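Local atomic coordinates of signal transduction histidine kinase, LytS (Clostridium beijerinckii, PDB entry 5XSJ), a protein that probably acts as a membrane-bound sensor histidine kinase of a two-component system, represented here by its N-terminal four-helix fragment, probably the sensor part, without the kinase domains. Residues V72-T83 / C121-F132. Numbering follows the deposited sequence.
Sequences VNQYILRDLDNT and CDAYASTLMQNF
Ile76, Tyr124 and Leu128 interlock as knobs into holes, joining helices 73-99 and 104-133 of an antiparallel four-helix bundle; the local axes run at 156° and approach to 9.5 Å. Among the apolar contacts, Leu128 drops between Asn73, Ile76, Leu77 and Leu80, its CD1 lying 3.5 Å from Leu77 CD2. Ile76 CG2, placed anti to the backbone N, lies 3.8 Å from Leu128 CG, while the CD1 end of its other branch reaches Thr127 and Asn131. Leu80 CB packs on Tyr124 CB, and Leu80 CD2 packs on Leu128 CD1; helix 45-67 also touches Leu80 through Ile62.

The aromatic evidence is a CH-pi contact: Asp79 CB stands 4.2 Å from the Tyr124 ring centroid, 20° off the normal, while the Asp79 carboxylate turns to a basic side chain of another protein's chain, a salt bridge outside this helix pair. One water links Tyr124 OH and Thr83 OG1, each at 2.9 Å.

The one direct hydrogen bond between segments 72-83 and 121-132 runs from Asn131 ND2 to Asn73 OD1 (3.3 Å, N-H...O 163°). Being nearly straight, between nearly coplanar amides, it probably helps fix both side-chain rotations and the segments' register beside the apolar knobs.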
loop_
_atom_site.group_PDB
_atom_site.type_symbol
_atom_site.label_atom_id
_atom_site.label_comp_id
_atom_site.label_asym_id
_atom_site.label_seq_id
_atom_site.Cartn_x
_atom_site.Cartn_y
_atom_site.Cartn_z
ATOM N N VAL B 72 11.937 -22.028 17.591
ATOM C CA VAL B 72 10.986 -21.148 16.913
ATOM C C VAL B 72 11.652 -19.899 16.336
ATOM O O VAL B 72 11.457 -19.583 15.157
ATOM C CB VAL B 72 9.845 -20.726 17.868
ATOM C CG1 VAL B 72 9.018 -19.586 17.275
ATOM C CG2 VAL B 72 8.955 -21.925 18.194
ATOM N N ASN B 73 12.432 -19.197 17.160
ATOM C CA ASN B 73 13.075 -17.956 16.742
ATOM C C ASN B 73 14.056 -18.178 15.605
ATOM O O ASN B 73 14.332 -17.275 14.833
ATOM C CB ASN B 73 13.794 -17.298 17.915
ATOM C CG ASN B 73 12.846 -16.835 18.993
ATOM O OD1 ASN B 73 11.659 -16.595 18.743
ATOM N ND2 ASN B 73 13.367 -16.694 20.208
ATOM N N GLN B 74 14.600 -19.387 15.552
ATOM C CA GLN B 74 15.455 -19.869 14.478
ATOM C C GLN B 74 14.897 -19.528 13.091
ATOM O O GLN B 74 15.622 -19.025 12.222
ATOM C CB GLN B 74 15.594 -21.382 14.629
ATOM C CG GLN B 74 16.773 -22.058 13.989
ATOM C CD GLN B 74 16.654 -23.586 14.069
ATOM O OE1 GLN B 74 15.592 -24.124 14.406
ATOM N NE2 GLN B 74 17.742 -24.283 13.761
ATOM N N TYR B 75 13.607 -19.815 12.899
ATOM C CA TYR B 75 12.903 -19.581 11.634
ATOM C C TYR B 75 12.724 -18.103 11.333
ATOM O O TYR B 75 12.882 -17.685 10.193
ATOM C CB TYR B 75 11.523 -20.273 11.638
ATOM C CG TYR B 75 11.656 -21.772 11.556
ATOM C CD1 TYR B 75 11.883 -22.392 10.337
ATOM C CD2 TYR B 75 11.608 -22.562 12.698
ATOM C CE1 TYR B 75 12.044 -23.756 10.249
ATOM C CE2 TYR B 75 11.769 -23.938 12.619
ATOM C CZ TYR B 75 11.986 -24.526 11.391
ATOM O OH TYR B 75 12.145 -25.887 11.285
ATOM N N ILE B 76 12.377 -17.326 12.352
ATOM C CA ILE B 76 12.196 -15.892 12.199
ATOM C C ILE B 76 13.541 -15.210 11.939
ATOM O O ILE B 76 13.632 -14.288 11.129
ATOM C CB ILE B 76 11.532 -15.274 13.451
ATOM C CG1 ILE B 76 10.208 -15.976 13.752
ATOM C CG2 ILE B 76 11.292 -13.776 13.256
ATOM C CD1 ILE B 76 9.598 -15.583 15.093
ATOM N N LEU B 77 14.585 -15.675 12.624
ATOM C CA LEU B 77 15.907 -15.071 12.498
ATOM C C LEU B 77 16.467 -15.327 11.114
ATOM O O LEU B 77 17.079 -14.438 10.509
ATOM C CB LEU B 77 16.863 -15.606 13.565
ATOM C CG LEU B 77 16.768 -14.924 14.925
ATOM C CD1 LEU B 77 17.516 -15.706 15.990
ATOM C CD2 LEU B 77 17.308 -13.522 14.822
ATOM N N ARG B 78 16.247 -16.536 10.608
ATOM C CA ARG B 78 16.655 -16.852 9.248
ATOM C C ARG B 78 15.924 -15.955 8.238
ATOM O O ARG B 78 16.536 -15.437 7.318
ATOM C CB ARG B 78 16.410 -18.330 8.922
ATOM C CG ARG B 78 16.763 -18.680 7.477
ATOM C CD ARG B 78 16.624 -20.158 7.184
ATOM N NE ARG B 78 15.246 -20.613 7.332
ATOM C CZ ARG B 78 14.862 -21.877 7.181
ATOM N NH1 ARG B 78 15.762 -22.815 6.883
ATOM N NH2 ARG B 78 13.583 -22.204 7.335
ATOM N N ASP B 79 14.616 -15.770 8.411
ATOM C CA ASP B 79 13.869 -14.888 7.515
ATOM C C ASP B 79 14.390 -13.453 7.594
ATOM O O ASP B 79 14.498 -12.759 6.589
ATOM C CB ASP B 79 12.372 -14.901 7.847
ATOM C CG ASP B 79 11.681 -16.193 7.434
ATOM O OD1 ASP B 79 12.246 -16.951 6.607
ATOM O OD2 ASP B 79 10.557 -16.441 7.934
ATOM N N LEU B 80 14.679 -13.009 8.809
ATOM C CA LEU B 80 15.138 -11.651 9.020
ATOM C C LEU B 80 16.546 -11.463 8.426
ATOM O O LEU B 80 16.822 -10.476 7.757
ATOM C CB LEU B 80 15.109 -11.324 10.518
ATOM C CG LEU B 80 15.842 -10.054 10.953
ATOM C CD1 LEU B 80 15.297 -8.802 10.247
ATOM C CD2 LEU B 80 15.789 -9.907 12.462
ATOM N N ASP B 81 17.422 -12.429 8.658
ATOM C CA ASP B 81 18.795 -12.382 8.140
ATOM C C ASP B 81 18.821 -12.346 6.616
ATOM O O ASP B 81 19.512 -11.528 6.006
ATOM C CB ASP B 81 19.577 -13.591 8.656
ATOM C CG ASP B 81 21.094 -13.433 8.494
ATOM O OD1 ASP B 81 21.593 -12.285 8.427
ATOM O OD2 ASP B 81 21.786 -14.471 8.438
ATOM N N ASN B 82 18.060 -13.239 5.994
ATOM C CA ASN B 82 17.934 -13.226 4.541
ATOM C C ASN B 82 17.296 -11.957 4.003
ATOM O O ASN B 82 17.701 -11.441 2.980
ATOM C CB ASN B 82 17.143 -14.437 4.086
ATOM C CG ASN B 82 17.965 -15.681 4.131
ATOM O OD1 ASN B 82 19.172 -15.630 3.884
ATOM N ND2 ASN B 82 17.346 -16.803 4.467
ATOM N N THR B 83 16.301 -11.441 4.707
ATOM C CA THR B 83 15.617 -10.243 4.251
ATOM C C THR B 83 16.568 -9.050 4.329
ATOM O O THR B 83 16.557 -8.182 3.458
ATOM C CB THR B 83 14.332 -9.994 5.083
ATOM O OG1 THR B 83 13.499 -11.151 4.994
ATOM C CG2 THR B 83 13.562 -8.788 4.587
ATOM N N CYS B 121 11.921 -6.042 7.511
ATOM C CA CYS B 121 12.860 -6.245 8.622
ATOM C C CYS B 121 12.269 -5.732 9.953
ATOM O O CYS B 121 12.338 -6.406 10.974
ATOM C CB CYS B 121 14.215 -5.561 8.325
ATOM S SG CYS B 121 15.164 -6.335 6.973
ATOM N N ASP B 122 11.663 -4.552 9.928
ATOM C CA ASP B 122 10.978 -4.021 11.106
ATOM C C ASP B 122 9.933 -4.945 11.684
ATOM O O ASP B 122 9.821 -5.053 12.906
ATOM C CB ASP B 122 10.313 -2.687 10.790
ATOM C CG ASP B 122 11.293 -1.559 10.791
ATOM O OD1 ASP B 122 12.443 -1.796 11.231
ATOM O OD2 ASP B 122 10.927 -0.447 10.353
ATOM N N ALA B 123 9.164 -5.606 10.822
ATOM C CA ALA B 123 8.123 -6.515 11.300
ATOM C C ALA B 123 8.717 -7.787 11.909
ATOM O O ALA B 123 8.218 -8.277 12.927
ATOM C CB ALA B 123 7.142 -6.872 10.171
ATOM N N TYR B 124 9.766 -8.336 11.295
ATOM C CA TYR B 124 10.429 -9.504 11.886
ATOM C C TYR B 124 10.981 -9.147 13.271
ATOM O O TYR B 124 10.873 -9.918 14.219
ATOM C CB TYR B 124 11.553 -10.028 10.982
ATOM C CG TYR B 124 11.049 -10.602 9.680
ATOM C CD1 TYR B 124 10.018 -11.535 9.665
ATOM C CD2 TYR B 124 11.567 -10.187 8.466
ATOM C CE1 TYR B 124 9.536 -12.054 8.483
ATOM C CE2 TYR B 124 11.090 -10.704 7.267
ATOM C CZ TYR B 124 10.078 -11.635 7.285
ATOM O OH TYR B 124 9.585 -12.145 6.107
ATOM N N ALA B 125 11.552 -7.954 13.377
ATOM C CA ALA B 125 12.188 -7.509 14.608
ATOM C C ALA B 125 11.174 -7.336 15.726
ATOM O O ALA B 125 11.413 -7.743 16.850
ATOM C CB ALA B 125 12.935 -6.207 14.373
ATOM N N SER B 126 10.029 -6.738 15.416
ATOM C CA SER B 126 9.030 -6.529 16.454
ATOM C C SER B 126 8.404 -7.874 16.841
ATOM O O SER B 126 8.062 -8.089 17.996
ATOM C CB SER B 126 7.970 -5.532 15.994
ATOM O OG SER B 126 6.931 -6.216 15.331
ATOM N N THR B 127 8.294 -8.796 15.888
ATOM C CA THR B 127 7.859 -10.158 16.207
ATOM C C THR B 127 8.846 -10.850 17.144
ATOM O O THR B 127 8.455 -11.477 18.134
ATOM C CB THR B 127 7.699 -11.019 14.943
ATOM O OG1 THR B 127 6.641 -10.500 14.130
ATOM C CG2 THR B 127 7.387 -12.455 15.307
ATOM N N LEU B 128 10.134 -10.745 16.827
ATOM C CA LEU B 128 11.159 -11.307 17.693
ATOM C C LEU B 128 11.069 -10.731 19.097
ATOM O O LEU B 128 11.129 -11.462 20.080
ATOM C CB LEU B 128 12.545 -11.051 17.120
ATOM C CG LEU B 128 13.052 -12.136 16.179
ATOM C CD1 LEU B 128 14.389 -11.705 15.579
ATOM C CD2 LEU B 128 13.185 -13.468 16.905
ATOM N N MET B 129 10.911 -9.415 19.184
ATOM C CA MET B 129 10.904 -8.738 20.475
ATOM C C MET B 129 9.746 -9.222 21.330
ATOM O O MET B 129 9.875 -9.366 22.543
ATOM C CB MET B 129 10.826 -7.224 20.295
ATOM C CG MET B 129 11.620 -6.419 21.318
ATOM S SD MET B 129 11.610 -4.659 20.895
ATOM C CE MET B 129 12.084 -4.720 19.167
ATOM N N GLN B 130 8.614 -9.477 20.687
ATOM C CA GLN B 130 7.454 -10.008 21.382
ATOM C C GLN B 130 7.701 -11.422 21.889
ATOM O O GLN B 130 7.304 -11.760 23.003
ATOM C CB GLN B 130 6.223 -9.998 20.480
ATOM C CG GLN B 130 5.739 -8.615 20.076
ATOM C CD GLN B 130 4.432 -8.693 19.293
ATOM O OE1 GLN B 130 3.415 -9.197 19.797
ATOM N NE2 GLN B 130 4.456 -8.215 18.052
ATOM N N ASN B 131 8.346 -12.243 21.068
ATOM C CA ASN B 131 8.675 -13.610 21.457
ATOM C C ASN B 131 9.635 -13.677 22.637
ATOM O O ASN B 131 9.446 -14.476 23.551
ATOM C CB ASN B 131 9.266 -14.361 20.273
ATOM C CG ASN B 131 8.239 -14.645 19.212
ATOM O OD1 ASN B 131 7.096 -14.197 19.306
ATOM N ND2 ASN B 131 8.636 -15.394 18.191
ATOM N N PHE B 132 10.672 -12.846 22.609
ATOM C CA PHE B 132 11.583 -12.740 23.739
ATOM C C PHE B 132 10.853 -12.240 24.984
ATOM O O PHE B 132 11.167 -12.636 26.102
ATOM C CB PHE B 132 12.744 -11.806 23.405
ATOM C CG PHE B 132 13.732 -12.394 22.447
ATOM C CD1 PHE B 132 14.167 -13.702 22.596
ATOM C CD2 PHE B 132 14.215 -11.644 21.394
ATOM C CE1 PHE B 132 15.083 -14.246 21.711
ATOM C CE2 PHE B 132 15.129 -12.178 20.508
ATOM C CZ PHE B 132 15.563 -13.482 20.664
HETATM O O HOH W 1 10.841 -10.653 3.923
#